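Local atomic coordinates of adenylate kinase (Cryptosporidium parvum Iowa II, PDB entry 3BE4), a protein that probably catalyses reversible phosphoryl transfer between ATP and AMP, and is captured here with the bisubstrate inhibitor bis(adenosine)-5'-pentaphosphate bound. Residues A[51-54]-A[55-59]; A[75-79]-A[80-84]; A[171-174]-A[175-178]. One frame throughout, in Å; residues are numbered along the deposited sequence. Where two conformers were deposited one is given.

Interaction 1: A[51-54]-A[55-59]. With AP5 (bis(adenosine)-5'-pentaphosphate), chain C.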
loop_
_atom_site.group_PDB
_atom_site.type_symbol
_atom_site.label_atom_id
_atom_site.label_comp_id
_atom_site.label_asym_id
_atom_site.label_seq_id
_atom_site.Cartn_x
_atom_site.Cartn_y
_atom_site.Cartn_z
ATOM N N GLY A 51 16.521 -5.682 -9.875
ATOM C CA GLY A 51 16.233 -5.510 -11.306
ATOM C C GLY A 51 15.359 -6.646 -11.783
ATOM O O GLY A 51 14.183 -6.636 -11.443
ATOM N N LEU A 52 15.882 -7.598 -12.554
ATOM C CA LEU A 52 15.034 -8.362 -13.534
ATOM C C LEU A 52 14.370 -9.512 -12.784
ATOM O O LEU A 52 13.267 -10.014 -13.084
ATOM C CB LEU A 52 15.926 -8.951 -14.674
ATOM C CG LEU A 52 15.635 -9.136 -16.184
ATOM C CD1 LEU A 52 15.308 -7.792 -16.912
ATOM C CD2 LEU A 52 16.856 -9.887 -16.895
ATOM N N GLU A 53 15.122 -10.015 -11.822
ATOM C CA GLU A 53 14.536 -11.093 -11.026
ATOM C C GLU A 53 13.406 -10.562 -10.163
ATOM O O GLU A 53 12.306 -11.212 -10.247
ATOM C CB GLU A 53 15.573 -11.759 -10.124
ATOM C CG GLU A 53 14.962 -12.950 -9.408
ATOM C CD GLU A 53 15.989 -13.717 -8.595
ATOM O OE1 GLU A 53 15.816 -13.812 -7.335
ATOM O OE2 GLU A 53 16.968 -14.177 -9.257
ATOM N N ALA A 54 13.668 -9.434 -9.419
ATOM C CA ALA A 54 12.501 -8.759 -8.695
ATOM C C ALA A 54 11.387 -8.446 -9.666
ATOM O O ALA A 54 10.210 -8.693 -9.346
ATOM C CB ALA A 54 12.893 -7.624 -7.920
ATOM N N LYS A 55 11.694 -7.962 -10.895
ATOM C CA LYS A 55 10.646 -7.674 -11.889
ATOM C C LYS A 55 9.807 -8.881 -12.196
ATOM O O LYS A 55 8.574 -8.811 -12.215
ATOM C CB LYS A 55 11.363 -7.106 -13.181
ATOM C CG LYS A 55 10.341 -6.689 -14.196
ATOM C CD LYS A 55 11.070 -6.227 -15.401
ATOM C CE LYS A 55 10.098 -6.051 -16.618
ATOM N NZ LYS A 55 8.979 -5.016 -16.417
ATOM N N SER A 56 10.465 -10.038 -12.466
ATOM C CA SER A 56 9.636 -11.192 -12.759
ATOM C C SER A 56 8.756 -11.626 -11.566
ATOM O O SER A 56 7.605 -12.021 -11.780
ATOM C CB SER A 56 10.577 -12.350 -13.268
ATOM O OG SER A 56 9.729 -13.402 -13.665
ATOM N N ILE A 57 9.350 -11.666 -10.391
ATOM C CA ILE A 57 8.597 -12.042 -9.183
ATOM C C ILE A 57 7.344 -11.157 -9.002
ATOM O O ILE A 57 6.239 -11.673 -8.882
ATOM C CB ILE A 57 9.505 -11.977 -7.954
ATOM C CG1 ILE A 57 10.651 -13.049 -8.019
ATOM C CG2 ILE A 57 8.612 -12.012 -6.741
ATOM C CD1 ILE A 57 11.728 -12.735 -7.060
ATOM N N ILE A 58 7.489 -9.801 -9.155
ATOM C CA ILE A 58 6.326 -8.910 -9.052
ATOM C C ILE A 58 5.318 -9.182 -10.135
ATOM O O ILE A 58 4.141 -9.308 -9.858
ATOM C CB ILE A 58 6.877 -7.414 -9.175
ATOM C CG1 ILE A 58 7.663 -7.187 -7.915
ATOM C CG2 ILE A 58 5.795 -6.476 -9.508
ATOM C CD1 ILE A 58 8.486 -5.854 -8.016
ATOM N N GLU A 59 5.766 -9.336 -11.413
ATOM C CA GLU A 59 4.798 -9.555 -12.460
ATOM C C GLU A 59 4.151 -10.963 -12.373
ATOM O O GLU A 59 3.093 -11.239 -12.985
ATOM C CB GLU A 59 5.536 -9.240 -13.808
ATOM C CG GLU A 59 5.993 -7.679 -13.782
ATOM C CD GLU A 59 6.698 -7.202 -15.049
ATOM O OE1 GLU A 59 6.891 -8.049 -16.001
ATOM O OE2 GLU A 59 7.025 -5.987 -15.113
HETATM P PA AP5 C . 1.699 -3.256 -4.772
HETATM O O1A AP5 C . 2.066 -2.142 -5.767
HETATM O O2A AP5 C . 1.455 -2.920 -3.376
HETATM O O3A AP5 C . 0.454 -4.076 -5.355
HETATM P PB AP5 C . -0.692 -4.897 -4.622
HETATM O O1B AP5 C . -0.239 -5.407 -3.341
HETATM O O2B AP5 C . -1.288 -5.838 -5.677
HETATM O O3B AP5 C . -1.773 -3.642 -4.333
HETATM P PG AP5 C . -2.260 -2.510 -5.299
HETATM O O1G AP5 C . -2.697 -3.150 -6.572
HETATM O O2G AP5 C . -1.207 -1.479 -5.311
HETATM O O3G AP5 C . -3.522 -2.100 -4.441
HETATM P PD AP5 C . -3.967 -0.758 -3.626
HETATM O O1D AP5 C . -2.845 0.188 -3.657
HETATM O O2D AP5 C . -4.545 -1.247 -2.363
HETATM O O3D AP5 C . -5.211 -0.251 -4.496
HETATM P PE AP5 C . -5.305 1.053 -5.407
HETATM O O1E AP5 C . -4.263 1.005 -6.393
HETATM O O2E AP5 C . -5.432 2.308 -4.566
HETATM O O5F AP5 C . 2.806 -4.408 -4.727
HETATM C C5F AP5 C . 3.290 -4.756 -6.034
HETATM C C4F AP5 C . 3.965 -6.171 -5.801
HETATM O O4F AP5 C . 5.245 -5.921 -5.269
HETATM C C3F AP5 C . 3.322 -7.136 -4.880
HETATM O O3F AP5 C . 2.299 -7.872 -5.515
HETATM C C2F AP5 C . 4.569 -7.999 -4.597
HETATM O O2F AP5 C . 4.969 -8.766 -5.799
HETATM C C1F AP5 C . 5.652 -6.964 -4.356
HETATM N N9A AP5 C . 5.632 -6.516 -2.989
HETATM C C8A AP5 C . 5.219 -5.211 -2.601
HETATM N N7A AP5 C . 5.322 -5.076 -1.289
HETATM C C5A AP5 C . 5.857 -6.282 -0.792
HETATM C C6A AP5 C . 6.223 -6.663 0.484
HETATM N N6A AP5 C . 6.004 -6.027 1.641
HETATM N N1A AP5 C . 6.737 -7.981 0.563
HETATM C C2A AP5 C . 6.932 -8.665 -0.543
HETATM N N3A AP5 C . 6.600 -8.330 -1.809
HETATM C C4A AP5 C . 6.099 -7.016 -1.929
HETATM O O5J AP5 C . -6.739 0.855 -6.015
HETATM C C5J AP5 C . -6.975 -0.209 -7.061
HETATM C C4J AP5 C . -8.070 0.378 -7.977
HETATM O O4J AP5 C . -9.335 0.619 -7.331
HETATM C C3J AP5 C . -7.599 1.643 -8.700
HETATM O O3J AP5 C . -8.096 1.636 -10.022
HETATM C C2J AP5 C . -8.386 2.630 -7.896
HETATM O O2J AP5 C . -8.681 3.791 -8.660
HETATM C C1J AP5 C . -9.707 2.081 -7.576
HETATM N N9B AP5 C . -10.369 2.437 -6.359
HETATM C C8B AP5 C . -9.772 2.798 -5.152
HETATM N N7B AP5 C . -10.747 2.986 -4.245
HETATM C C5B AP5 C . -11.959 2.760 -4.853
HETATM C C6B AP5 C . -13.299 2.639 -4.368
HETATM N N6B AP5 C . -13.563 2.895 -3.086
HETATM N N1B AP5 C . -14.279 2.335 -5.263
HETATM C C2B AP5 C . -13.946 1.998 -6.584
HETATM N N3B AP5 C . -12.673 2.004 -7.084
HETATM C C4B AP5 C . -11.654 2.292 -6.194
#
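Glu53 and Ile57 meet one turn apart at the start of helix 52-60, where Gly51 is the N-cap; the helix belongs to the NMP-binding (AMP-binding) domain of the adenylate kinase fold. Glu53 CG lies 4.0 Å from Ile57 CD1, and the extended glutamate carries its carboxylate on past this touch. CG1 of Ile57 sits beside its own backbone N (chi1 -66°), which brings it to 3.3 Å from Glu53 O. Ile58 does the same over Ala54 O on the buried side. Beneath these side chains the first i+4 to i backbone bonds of the helix follow one another: Lys55 N gives its hydrogen to Gly51 O at 2.9 Å, Ser56 N to Leu52 O, and Ile57 N to Glu53 O, nearly straight. Ile58 N closes the set on Ala54 O. Farther out, Ile58 packs on Leu40, Arg41 and Ile44 of helix 36-45 and belongs to the pocket of AP5; its CA is 3.5 Å from AP5 ribose oxygen O2F. On another side of the helix Lys55 bends at its last torsion (chi4 61°) and forms a salt bridge with Glu59, NZ meeting OE2 on its syn side at 2.5 Å, 24° out of the carboxylate plane.

Interaction 2: A[75-79]-A[80-84]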
loop_
_atom_site.group_PDB
_atom_site.type_symbol
_atom_site.label_atom_id
_atom_site.label_comp_id
_atom_site.label_asym_id
_atom_site.label_seq_id
_atom_site.Cartn_x
_atom_site.Cartn_y
_atom_site.Cartn_z
ATOM N N GLU A 75 15.837 1.499 5.350
ATOM C CA GLU A 75 16.604 2.553 4.745
ATOM C C GLU A 75 15.781 3.840 4.926
ATOM O O GLU A 75 16.320 4.940 5.337
ATOM C CB GLU A 75 16.855 2.265 3.280
ATOM C CG GLU A 75 17.568 3.412 2.588
ATOM C CD GLU A 75 17.917 3.122 1.138
ATOM O OE1 GLU A 75 17.061 2.622 0.365
ATOM O OE2 GLU A 75 19.047 3.504 0.740
ATOM N N LYS A 76 14.453 3.763 4.740
ATOM C CA LYS A 76 13.638 5.046 4.903
ATOM C C LYS A 76 13.695 5.548 6.296
ATOM O O LYS A 76 13.836 6.793 6.593
ATOM C CB LYS A 76 12.172 4.787 4.603
ATOM C CG LYS A 76 11.896 4.313 3.180
ATOM C CD LYS A 76 11.798 5.473 2.232
ATOM C CE LYS A 76 12.218 5.044 0.826
ATOM N NZ LYS A 76 12.523 6.289 0.010
ATOM N N PHE A 77 13.485 4.666 7.282
ATOM C CA PHE A 77 13.555 5.023 8.688
ATOM C C PHE A 77 14.921 5.564 9.037
ATOM O O PHE A 77 14.964 6.603 9.693
ATOM C CB PHE A 77 13.257 3.803 9.545
ATOM C CG PHE A 77 11.743 3.610 9.673
ATOM C CD1 PHE A 77 11.003 4.226 10.679
ATOM C CD2 PHE A 77 11.046 2.753 8.772
ATOM C CE1 PHE A 77 9.580 4.073 10.834
ATOM C CE2 PHE A 77 9.581 2.546 8.887
ATOM C CZ PHE A 77 8.874 3.136 9.923
ATOM N N ASP A 78 15.975 4.914 8.534
ATOM C CA ASP A 78 17.344 5.339 8.952
ATOM C C ASP A 78 17.623 6.761 8.392
ATOM O O ASP A 78 18.430 7.553 8.977
ATOM C CB ASP A 78 18.364 4.368 8.383
ATOM C CG ASP A 78 18.400 2.990 9.232
ATOM O OD1 ASP A 78 17.819 2.939 10.318
ATOM O OD2 ASP A 78 19.046 2.075 8.713
ATOM N N LEU A 79 17.075 7.085 7.224
ATOM C CA LEU A 79 17.370 8.430 6.608
ATOM C C LEU A 79 16.610 9.556 7.293
ATOM O O LEU A 79 16.845 10.691 6.890
ATOM C CB LEU A 79 17.018 8.378 5.127
ATOM C CG LEU A 79 17.847 7.406 4.209
ATOM C CD1 LEU A 79 17.152 7.351 2.896
ATOM C CD2 LEU A 79 19.312 7.863 4.077
ATOM N N GLY A 80 15.609 9.232 8.114
ATOM C CA GLY A 80 14.716 10.260 8.824
ATOM C C GLY A 80 13.420 10.532 8.123
ATOM O O GLY A 80 12.701 11.482 8.501
ATOM N N VAL A 81 13.102 9.783 7.061
ATOM C CA VAL A 81 11.867 10.012 6.238
ATOM C C VAL A 81 10.587 9.865 7.082
ATOM O O VAL A 81 9.550 10.462 6.715
ATOM C CB VAL A 81 11.893 9.029 5.011
ATOM C CG1 VAL A 81 10.561 9.041 4.226
ATOM C CG2 VAL A 81 13.057 9.384 4.091
ATOM N N CYS A 82 10.677 9.163 8.216
ATOM C CA CYS A 82 9.436 8.722 8.888
ATOM C C CYS A 82 9.199 9.422 10.192
ATOM O O CYS A 82 8.263 9.156 10.941
ATOM C CB CYS A 82 9.493 7.236 9.247
ATOM S SG CYS A 82 9.569 6.324 7.675
ATOM N N VAL A 83 10.128 10.319 10.597
ATOM C CA VAL A 83 10.029 10.991 11.909
ATOM C C VAL A 83 8.768 11.818 12.106
ATOM O O VAL A 83 8.248 11.937 13.257
ATOM C CB VAL A 83 11.335 11.786 12.276
ATOM C CG1 VAL A 83 12.623 10.942 11.946
ATOM C CG2 VAL A 83 11.314 13.297 11.695
ATOM N N ASN A 84 8.253 12.335 11.008
ATOM C CA ASN A 84 7.000 13.080 11.040
ATOM C C ASN A 84 5.720 12.217 10.836
ATOM O O ASN A 84 4.653 12.713 10.645
ATOM C CB ASN A 84 7.039 14.279 10.106
ATOM C CG ASN A 84 7.809 15.478 10.704
ATOM O OD1 ASN A 84 8.007 15.569 11.901
ATOM N ND2 ASN A 84 8.202 16.370 9.840
HETATM O O HOH W 1 12.677 8.132 10.097
#
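Cys82 stands over the ring of Phe77 just beyond a Schellman motif, where helix 66-78 gives way to the loop leading to strand 86-89. Two backbone bonds make the motif: Val81 N donates to Lys76 O at 3.1 Å, and Gly80 N donates to Phe77 O, approaching from above the carbonyl plane. Gly80 takes the positive phi (97°) of the motif; a type I turn then runs from Gly80 to Val83. Water supplies a second polar link: one molecule donates to Phe77 O at 2.8 Å and accepts from Cys82 N, so this carbonyl serves both glycine and water. Val81 CB packs 3.4 Å from Lys76 O, the carbonyl that accepts Val81 N. An apolar contact joins Val81 CG2 to Leu79 CB at 4.2 Å. The aromatic contacts lie on the buried side, where Phe77 also packs edge-to-face with Phe86 and against Ile104, Leu105 and Ile108 of helix 95-108. Cys82 CB makes a CH-pi contact, 3.5 Å from Phe77 CE1 and off-centre. With SG beside the backbone N of Cys82 (chi1 -65°), the sulfur is carried over the middle of the ring: SG stands 3.7 Å from the Phe77 centroid, 3° from the ring normal.

Interaction 3: A[171-174]-A[175-178]. With AP5 (bis(adenosine)-5'-pentaphosphate), chain C.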
loop_
_atom_site.group_PDB
_atom_site.type_symbol
_atom_site.label_atom_id
_atom_site.label_comp_id
_atom_site.label_asym_id
_atom_site.label_seq_id
_atom_site.Cartn_x
_atom_site.Cartn_y
_atom_site.Cartn_z
ATOM N N GLU A 171 -3.423 -14.206 -14.364
ATOM C CA GLU A 171 -2.782 -15.218 -13.495
ATOM C C GLU A 171 -2.114 -14.572 -12.283
ATOM O O GLU A 171 -2.222 -15.055 -11.139
ATOM C CB GLU A 171 -1.727 -15.999 -14.247
ATOM C CG GLU A 171 -1.148 -17.163 -13.465
ATOM C CD GLU A 171 -2.224 -18.041 -12.731
ATOM O OE1 GLU A 171 -3.123 -18.712 -13.375
ATOM O OE2 GLU A 171 -2.174 -17.989 -11.473
ATOM N N ALA A 172 -1.407 -13.424 -12.506
ATOM C CA ALA A 172 -0.830 -12.744 -11.317
ATOM C C ALA A 172 -1.874 -12.227 -10.306
ATOM O O ALA A 172 -1.605 -12.148 -9.106
ATOM C CB ALA A 172 -0.002 -11.472 -11.833
ATOM N N VAL A 173 -3.028 -11.777 -10.809
ATOM C CA VAL A 173 -4.126 -11.358 -9.841
ATOM C C VAL A 173 -4.506 -12.502 -8.971
ATOM O O VAL A 173 -4.646 -12.360 -7.775
ATOM C CB VAL A 173 -5.326 -10.762 -10.540
ATOM C CG1 VAL A 173 -6.475 -10.577 -9.630
ATOM C CG2 VAL A 173 -4.898 -9.421 -11.201
ATOM N N LYS A 174 -4.620 -13.680 -9.609
ATOM C CA LYS A 174 -4.902 -14.919 -8.786
ATOM C C LYS A 174 -3.824 -15.218 -7.778
ATOM O O LYS A 174 -4.163 -15.479 -6.612
ATOM C CB LYS A 174 -5.074 -16.091 -9.774
ATOM C CG LYS A 174 -5.661 -17.380 -9.071
ATOM C CD LYS A 174 -5.720 -18.549 -10.086
ATOM C CE LYS A 174 -6.253 -19.823 -9.452
ATOM N NZ LYS A 174 -6.140 -20.963 -10.497
ATOM N N VAL A 175 -2.579 -15.156 -8.169
ATOM C CA VAL A 175 -1.407 -15.297 -7.223
ATOM C C VAL A 175 -1.485 -14.289 -6.098
ATOM O O VAL A 175 -1.429 -14.656 -4.935
ATOM C CB VAL A 175 -0.107 -15.308 -7.930
ATOM C CG1 VAL A 175 1.000 -15.519 -6.955
ATOM C CG2 VAL A 175 -0.156 -16.469 -8.917
ATOM N N ARG A 176 -1.670 -12.988 -6.469
ATOM C CA ARG A 176 -1.693 -11.960 -5.493
ATOM C C ARG A 176 -2.747 -12.183 -4.422
ATOM O O ARG A 176 -2.487 -12.018 -3.205
ATOM C CB ARG A 176 -1.944 -10.523 -6.144
ATOM C CG ARG A 176 -0.667 -10.019 -6.831
ATOM C CD ARG A 176 -0.961 -9.204 -8.084
ATOM N NE ARG A 176 -1.433 -7.876 -7.623
ATOM C CZ ARG A 176 -1.978 -7.009 -8.502
ATOM N NH1 ARG A 176 -2.195 -7.341 -9.805
ATOM N NH2 ARG A 176 -2.440 -5.798 -8.053
ATOM N N LEU A 177 -3.970 -12.543 -4.862
ATOM C CA LEU A 177 -5.025 -12.847 -3.907
ATOM C C LEU A 177 -4.658 -14.108 -3.056
ATOM O O LEU A 177 -4.875 -14.092 -1.836
ATOM C CB LEU A 177 -6.320 -13.029 -4.642
ATOM C CG LEU A 177 -6.888 -11.625 -5.007
ATOM C CD1 LEU A 177 -8.041 -11.842 -6.007
ATOM C CD2 LEU A 177 -7.367 -10.944 -3.797
ATOM N N ASP A 178 -4.139 -15.133 -3.697
ATOM C CA ASP A 178 -3.879 -16.384 -2.947
ATOM C C ASP A 178 -2.843 -16.139 -1.852
ATOM O O ASP A 178 -3.008 -16.535 -0.637
ATOM C CB ASP A 178 -3.350 -17.406 -3.920
ATOM C CG ASP A 178 -3.295 -18.795 -3.299
ATOM O OD1 ASP A 178 -4.287 -19.158 -2.670
ATOM O OD2 ASP A 178 -2.226 -19.472 -3.373
HETATM P PA AP5 C . 1.699 -3.256 -4.772
HETATM O O1A AP5 C . 2.066 -2.142 -5.767
HETATM O O2A AP5 C . 1.455 -2.920 -3.376
HETATM O O3A AP5 C . 0.454 -4.076 -5.355
HETATM P PB AP5 C . -0.692 -4.897 -4.622
HETATM O O1B AP5 C . -0.239 -5.407 -3.341
HETATM O O2B AP5 C . -1.288 -5.838 -5.677
HETATM O O3B AP5 C . -1.773 -3.642 -4.333
HETATM P PG AP5 C . -2.260 -2.510 -5.299
HETATM O O1G AP5 C . -2.697 -3.150 -6.572
HETATM O O2G AP5 C . -1.207 -1.479 -5.311
HETATM O O3G AP5 C . -3.522 -2.100 -4.441
HETATM P PD AP5 C . -3.967 -0.758 -3.626
HETATM O O1D AP5 C . -2.845 0.188 -3.657
HETATM O O2D AP5 C . -4.545 -1.247 -2.363
HETATM O O3D AP5 C . -5.211 -0.251 -4.496
HETATM P PE AP5 C . -5.305 1.053 -5.407
HETATM O O1E AP5 C . -4.263 1.005 -6.393
HETATM O O2E AP5 C . -5.432 2.308 -4.566
HETATM O O5F AP5 C . 2.806 -4.408 -4.727
HETATM C C5F AP5 C . 3.290 -4.756 -6.034
HETATM C C4F AP5 C . 3.965 -6.171 -5.801
HETATM O O4F AP5 C . 5.245 -5.921 -5.269
HETATM C C3F AP5 C . 3.322 -7.136 -4.880
HETATM O O3F AP5 C . 2.299 -7.872 -5.515
HETATM C C2F AP5 C . 4.569 -7.999 -4.597
HETATM O O2F AP5 C . 4.969 -8.766 -5.799
HETATM C C1F AP5 C . 5.652 -6.964 -4.356
HETATM N N9A AP5 C . 5.632 -6.516 -2.989
HETATM C C8A AP5 C . 5.219 -5.211 -2.601
HETATM N N7A AP5 C . 5.322 -5.076 -1.289
HETATM C C5A AP5 C . 5.857 -6.282 -0.792
HETATM C C6A AP5 C . 6.223 -6.663 0.484
HETATM N N6A AP5 C . 6.004 -6.027 1.641
HETATM N N1A AP5 C . 6.737 -7.981 0.563
HETATM C C2A AP5 C . 6.932 -8.665 -0.543
HETATM N N3A AP5 C . 6.600 -8.330 -1.809
HETATM C C4A AP5 C . 6.099 -7.016 -1.929
HETATM O O5J AP5 C . -6.739 0.855 -6.015
HETATM C C5J AP5 C . -6.975 -0.209 -7.061
HETATM C C4J AP5 C . -8.070 0.378 -7.977
HETATM O O4J AP5 C . -9.335 0.619 -7.331
HETATM C C3J AP5 C . -7.599 1.643 -8.700
HETATM O O3J AP5 C . -8.096 1.636 -10.022
HETATM C C2J AP5 C . -8.386 2.630 -7.896
HETATM O O2J AP5 C . -8.681 3.791 -8.660
HETATM C C1J AP5 C . -9.707 2.081 -7.576
HETATM N N9B AP5 C . -10.369 2.437 -6.359
HETATM C C8B AP5 C . -9.772 2.798 -5.152
HETATM N N7B AP5 C . -10.747 2.986 -4.245
HETATM C C5B AP5 C . -11.959 2.760 -4.853
HETATM C C6B AP5 C . -13.299 2.639 -4.368
HETATM N N6B AP5 C . -13.563 2.895 -3.086
HETATM N N1B AP5 C . -14.279 2.335 -5.263
HETATM C C2B AP5 C . -13.946 1.998 -6.584
HETATM N N3B AP5 C . -12.673 2.004 -7.084
HETATM C C4B AP5 C . -11.654 2.292 -6.194
#
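Val173 packs against both Leu177 and Arg176 on the buried side of helix 170-184, whose regular alpha-helical turns are made by four bonds from the N-H groups of Val175 to Asp178 back to the carbonyls of Glu171 to Lys174. Val173 CG1 and Leu177 CD1 are 4.1 Å apart, the side chains lying side by side and pointing the same way, with Ile126 and Ile129 of helix 122-130 against Val173. Its other methyl, CG2, comes obliquely to Arg176 NH1 at 3.7 Å. Arg176 bends at chi2 (146°) and chi3 (76°); its CD passes 3.2 Å from Ala172 O, and the guanidinium is delivered to AP5. There O2B lies at the guanidinium edge, in its plane, and takes two bonds, from Arg176 NE at 2.8 Å and from NH2 at 2.6 Å. Asp168 forms a salt bridge with Arg176 NH1, which probably limits rotation of the group, while Arg132, itself bonded to AP5, and Arg165 lie close to NH2. The exposed side is looser: Glu171 curls at chi2, bringing OE2 to 3.6 Å from Val175 CG2, and Asp178 turns to a salt bridge with Lys182. Paired donors on one oxygen would hold this phosphate in place and probably offset part of its negative charge, as in other adenylate kinases.

How the interactions relate
From the N terminus the three contacts come in series; none nests within or crosses another, and each is a local turn rather than a closure of distant chain. Interaction 1 forms the first turns of helix 52-60, interaction 2 ends the next helix, 66-78, and turns the chain toward strand 86-89 of the parallel sheet, and interaction 3 lies much later, in helix 170-184. Far apart in sequence, interactions 1 and 3 nevertheless touch, Glu59 O packing 3.3 Å from Ala172 CB, and both border AP5, so two helices converge at the ligand. Interaction 2 sits apart, its centre about 32 Å from that of interaction 3, across the centre of the chain.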